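PDB 5OQR: condensin complex subunit 3 from Schizosaccharomyces pombe, which serves as a regulatory subunit of the condensin complex, which is required to convert interphase chromatin into mitotic-like condensed chromosomes. Local coordinates for residues A141-S146 against R176-L181; L127-V130 against I136-L139. All coordinates share one frame; numbering follows the deposited sequence.

In the fold
Both contacts are buried, and both draw on helix 135-145. Interaction 2 lies within one HEAT repeat, the third: it closes the turn that brings this helix back beside helix 116-129. Interaction 1 lies further along the same helix and joins it to helix 173-182 of the fourth repeat. Their centres are about 9 Å apart, and V130 links them by packing on A141, V142 and L145. The chemistry differs with place. Between repeats, valine methyls meet each other and a serine hydroxyl across two nearly parallel helices; within the repeat, a backbone carbonyl and arginine methylenes do the touching, while the arginine charges go to aspartates beyond both segments.

Interaction 1: A141-S146 against R176-L181; sequences AVVALS and RRSVLL
V142 of segment 141-146 makes the apolar part of this contact, facing V179 of segment 176-181. Its CG1 reaches V179 CG2 at 3.9 Å, and V179 CG2 sits almost as near to V142 CG2, at 4.0 Å, so one methyl lies against both branches of the other valine. The two side chains cross at about a right angle. V179 also packs on L163 and L167 of helix 158-169, which extends the apolar patch beyond the pair.

The polar atom on the interface is S178 OG. With OG anti to the backbone N (chi1 -174°), the hydroxyl is carried toward helix 135-145, where V142 CG2 lies 3.3 Å from OG and 3.8 Å from S178 CB. V143 CG2 borders the same oxygen. These are van der Waals neighbours; the hydroxyl also makes a weak hydrogen bond to the carbonyl O of L139, one turn earlier on the facing helix.

Within segment 141-146, S146 OG donates to V143 O at 2.6 Å, coming from above the carbonyl plane, 37° out of it.

The short helical axes approach to 9.2 Å and run nearly parallel, at a signed crossing angle of -16°. Such side-by-side stacking of equivalent helices from successive repeats, here HEAT 3 and HEAT 4, is how a HEAT solenoid is built.

Interaction 2: L127-V130 against I136-L139; sequences LSRV and IVRL
R138 lies with the aliphatic part of its side chain against the backbone carbonyl of V130, and this is the closest meeting of segments 127-130 and 136-139. CG is 3.2 Å from V130 O and CD 3.5 Å from the same oxygen, with CB a little further off, so the carbonyl end rests alongside a run of methylenes. The first torsion sets this up: CG stands anti to the carbonyl carbon of R138, beside its backbone N (chi1 -73°), and the chain stays extended until it bends at chi3, which leads the guanidinium away from V130. That group then finds its partners outside both segments: NH1 forms a salt bridge with D170, and NE donates to the carbonyl O of E134.

R129 and V137 form the second pair, with side chains set obliquely to one another. The arginine is bent at both chi2 and chi3, and its CD comes to 4.1 Å from V137 CG1. The same methyl lies at the edge of the R129 guanidinium, near its plane, rather than over a face. Through NH2 the guanidinium makes a salt bridge to D132 in the connecting loop, and this carboxylate probably offsets the nearby like charge of R97.

V130 takes part here through its backbone: its CB points away from segment 136-139, and its methyls pack instead on A141, V142 and L145 further along helix 135-145, and on I162 and L166 of helix 158-169.

Along the chain the two segments are joined by a five-residue connection, 131-135. Helix 116-129, the short turn and helix 135-145 make the helical hairpin of a HEAT repeat, the third of this protein.

Interaction 1: A141-S146 against R176-L181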
loop_
_atom_site.group_PDB
_atom_site.type_symbol
_atom_site.label_atom_id
_atom_site.label_comp_id
_atom_site.label_asym_id
_atom_site.label_seq_id
_atom_site.Cartn_x
_atom_site.Cartn_y
_atom_site.Cartn_z
ATOM N N ALA A 141 15.988 20.564 16.668
ATOM C CA ALA A 141 17.170 21.050 15.966
ATOM C C ALA A 141 16.847 21.411 14.523
ATOM O O ALA A 141 17.278 22.458 14.028
ATOM C CB ALA A 141 18.280 20.002 16.023
ATOM N N VAL A 142 16.092 20.558 13.828
ATOM C CA VAL A 142 15.747 20.848 12.439
ATOM C C VAL A 142 14.887 22.101 12.364
ATOM O O VAL A 142 15.015 22.906 11.435
ATOM C CB VAL A 142 15.051 19.637 11.787
ATOM C CG1 VAL A 142 15.917 18.388 11.919
ATOM C CG2 VAL A 142 13.675 19.397 12.392
ATOM N N VAL A 143 14.002 22.292 13.346
ATOM C CA VAL A 143 13.197 23.508 13.391
ATOM C C VAL A 143 14.104 24.723 13.530
ATOM O O VAL A 143 13.942 25.727 12.826
ATOM C CB VAL A 143 12.172 23.436 14.538
ATOM C CG1 VAL A 143 11.274 24.667 14.530
ATOM C CG2 VAL A 143 11.331 22.172 14.430
ATOM N N ALA A 144 15.076 24.647 14.440
ATOM C CA ALA A 144 16.041 25.730 14.586
ATOM C C ALA A 144 16.865 25.895 13.317
ATOM O O ALA A 144 17.000 27.002 12.784
ATOM C CB ALA A 144 16.954 25.461 15.784
ATOM N N LEU A 145 17.419 24.792 12.813
ATOM C CA LEU A 145 18.283 24.866 11.642
ATOM C C LEU A 145 17.511 25.342 10.418
ATOM O O LEU A 145 18.036 26.109 9.603
ATOM C CB LEU A 145 18.916 23.498 11.391
ATOM C CG LEU A 145 20.252 23.505 10.650
ATOM C CD1 LEU A 145 21.016 22.230 10.938
ATOM C CD2 LEU A 145 20.050 23.660 9.165
ATOM N N SER A 146 16.254 24.914 10.280
ATOM C CA SER A 146 15.442 25.318 9.139
ATOM C C SER A 146 15.253 26.827 9.055
ATOM O O SER A 146 14.731 27.311 8.046
ATOM C CB SER A 146 14.073 24.637 9.203
ATOM O OG SER A 146 13.351 25.049 10.348
ATOM N N ARG A 176 10.817 13.223 11.354
ATOM C CA ARG A 176 10.516 13.326 9.930
ATOM C C ARG A 176 9.447 14.380 9.672
ATOM O O ARG A 176 9.574 15.201 8.757
ATOM C CB ARG A 176 10.070 11.968 9.389
ATOM C CG ARG A 176 11.171 10.928 9.341
ATOM C CD ARG A 176 10.785 9.746 8.465
ATOM N NE ARG A 176 9.593 9.053 8.948
ATOM C CZ ARG A 176 9.579 8.215 9.979
ATOM N NH1 ARG A 176 8.448 7.629 10.344
ATOM N NH2 ARG A 176 10.691 7.974 10.658
ATOM N N ARG A 177 8.381 14.372 10.475
ATOM C CA ARG A 177 7.306 15.339 10.275
ATOM C C ARG A 177 7.808 16.766 10.442
ATOM O O ARG A 177 7.415 17.662 9.687
ATOM C CB ARG A 177 6.157 15.058 11.244
ATOM C CG ARG A 177 5.033 16.076 11.144
ATOM C CD ARG A 177 3.705 15.534 11.646
ATOM N NE ARG A 177 3.622 15.501 13.105
ATOM C CZ ARG A 177 3.739 14.414 13.861
ATOM N NH1 ARG A 177 3.950 13.221 13.317
ATOM N NH2 ARG A 177 3.639 14.516 15.180
ATOM N N SER A 178 8.675 16.999 11.428
ATOM C CA SER A 178 9.226 18.336 11.618
ATOM C C SER A 178 10.029 18.769 10.399
ATOM O O SER A 178 9.910 19.911 9.941
ATOM C CB SER A 178 10.094 18.371 12.874
ATOM O OG SER A 178 10.519 19.691 13.160
ATOM N N VAL A 179 10.856 17.870 9.861
ATOM C CA VAL A 179 11.581 18.175 8.631
ATOM C C VAL A 179 10.596 18.374 7.490
ATOM O O VAL A 179 10.758 19.268 6.648
ATOM C CB VAL A 179 12.590 17.057 8.305
ATOM C CG1 VAL A 179 13.510 17.495 7.184
ATOM C CG2 VAL A 179 13.408 16.665 9.530
ATOM N N LEU A 180 9.555 17.544 7.448
ATOM C CA LEU A 180 8.565 17.620 6.383
ATOM C C LEU A 180 7.815 18.943 6.405
ATOM O O LEU A 180 7.334 19.400 5.361
ATOM C CB LEU A 180 7.594 16.447 6.519
ATOM C CG LEU A 180 6.427 16.325 5.540
ATOM C CD1 LEU A 180 6.884 16.475 4.099
ATOM C CD2 LEU A 180 5.743 14.984 5.754
ATOM N N LEU A 181 7.713 19.578 7.571
ATOM C CA LEU A 181 6.901 20.777 7.728
ATOM C C LEU A 181 7.683 22.074 7.564
ATOM O O LEU A 181 7.063 23.141 7.488
ATOM C CB LEU A 181 6.226 20.773 9.102
ATOM C CG LEU A 181 4.838 20.136 9.167
ATOM C CD1 LEU A 181 4.429 19.906 10.610
ATOM C CD2 LEU A 181 3.818 21.013 8.460
#

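Interaction 2: L127-V130 against I136-L139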
loop_
_atom_site.group_PDB
_atom_site.type_symbol
_atom_site.label_atom_id
_atom_site.label_comp_id
_atom_site.label_asym_id
_atom_site.label_seq_id
_atom_site.Cartn_x
_atom_site.Cartn_y
_atom_site.Cartn_z
ATOM N N LEU A 127 24.224 21.949 12.642
ATOM C CA LEU A 127 24.344 20.872 11.664
ATOM C C LEU A 127 24.794 19.572 12.315
ATOM O O LEU A 127 24.398 18.488 11.876
ATOM C CB LEU A 127 25.319 21.277 10.561
ATOM C CG LEU A 127 24.876 22.457 9.695
ATOM C CD1 LEU A 127 26.087 23.170 9.131
ATOM C CD2 LEU A 127 23.987 21.988 8.565
ATOM N N SER A 128 25.631 19.656 13.348
ATOM C CA SER A 128 26.019 18.462 14.086
ATOM C C SER A 128 24.904 17.972 15.005
ATOM O O SER A 128 24.851 16.777 15.318
ATOM C CB SER A 128 27.287 18.737 14.899
ATOM O OG SER A 128 27.465 20.126 15.119
ATOM N N ARG A 129 24.020 18.872 15.449
ATOM C CA ARG A 129 22.991 18.492 16.414
ATOM C C ARG A 129 21.934 17.587 15.786
ATOM O O ARG A 129 21.537 16.582 16.386
ATOM C CB ARG A 129 22.341 19.747 17.006
ATOM C CG ARG A 129 22.969 20.242 18.298
ATOM C CD ARG A 129 22.991 19.146 19.352
ATOM N NE ARG A 129 24.257 18.410 19.341
ATOM C CZ ARG A 129 24.395 17.131 19.678
ATOM N NH1 ARG A 129 25.593 16.563 19.635
ATOM N NH2 ARG A 129 23.345 16.412 20.047
ATOM N N VAL A 130 21.494 17.907 14.567
ATOM C CA VAL A 130 20.389 17.218 13.898
ATOM C C VAL A 130 20.712 15.732 13.795
ATOM O O VAL A 130 19.853 14.920 13.434
ATOM C CB VAL A 130 20.109 17.825 12.506
ATOM C CG1 VAL A 130 19.645 19.260 12.650
ATOM C CG2 VAL A 130 21.343 17.734 11.620
ATOM N N ILE A 136 14.263 13.808 20.664
ATOM C CA ILE A 136 13.690 15.111 20.992
ATOM C C ILE A 136 14.622 16.231 20.553
ATOM O O ILE A 136 14.173 17.287 20.093
ATOM C CB ILE A 136 13.376 15.190 22.498
ATOM C CG1 ILE A 136 14.660 15.040 23.326
ATOM C CG2 ILE A 136 12.351 14.125 22.870
ATOM C CD1 ILE A 136 14.455 15.111 24.827
ATOM N N VAL A 137 15.932 16.021 20.683
ATOM C CA VAL A 137 16.892 17.046 20.286
ATOM C C VAL A 137 16.840 17.261 18.779
ATOM O O VAL A 137 16.819 18.399 18.297
ATOM C CB VAL A 137 18.308 16.661 20.752
ATOM C CG1 VAL A 137 19.325 17.719 20.329
ATOM C CG2 VAL A 137 18.339 16.468 22.262
ATOM N N ARG A 138 16.829 16.169 18.015
ATOM C CA ARG A 138 16.743 16.276 16.563
ATOM C C ARG A 138 15.498 17.046 16.144
ATOM O O ARG A 138 15.559 17.932 15.284
ATOM C CB ARG A 138 16.743 14.882 15.941
ATOM C CG ARG A 138 18.090 14.184 15.979
ATOM C CD ARG A 138 17.973 12.767 15.454
ATOM N NE ARG A 138 17.563 11.837 16.504
ATOM C CZ ARG A 138 16.948 10.677 16.291
ATOM N NH1 ARG A 138 16.645 10.292 15.059
ATOM N NH2 ARG A 138 16.623 9.903 17.318
ATOM N N LEU A 139 14.353 16.715 16.744
ATOM C CA LEU A 139 13.105 17.391 16.412
ATOM C C LEU A 139 13.273 18.904 16.475
ATOM O O LEU A 139 13.045 19.611 15.489
ATOM C CB LEU A 139 12.000 16.926 17.365
ATOM C CG LEU A 139 10.549 17.087 16.899
ATOM C CD1 LEU A 139 9.614 16.443 17.909
ATOM C CD2 LEU A 139 10.167 18.544 16.677
#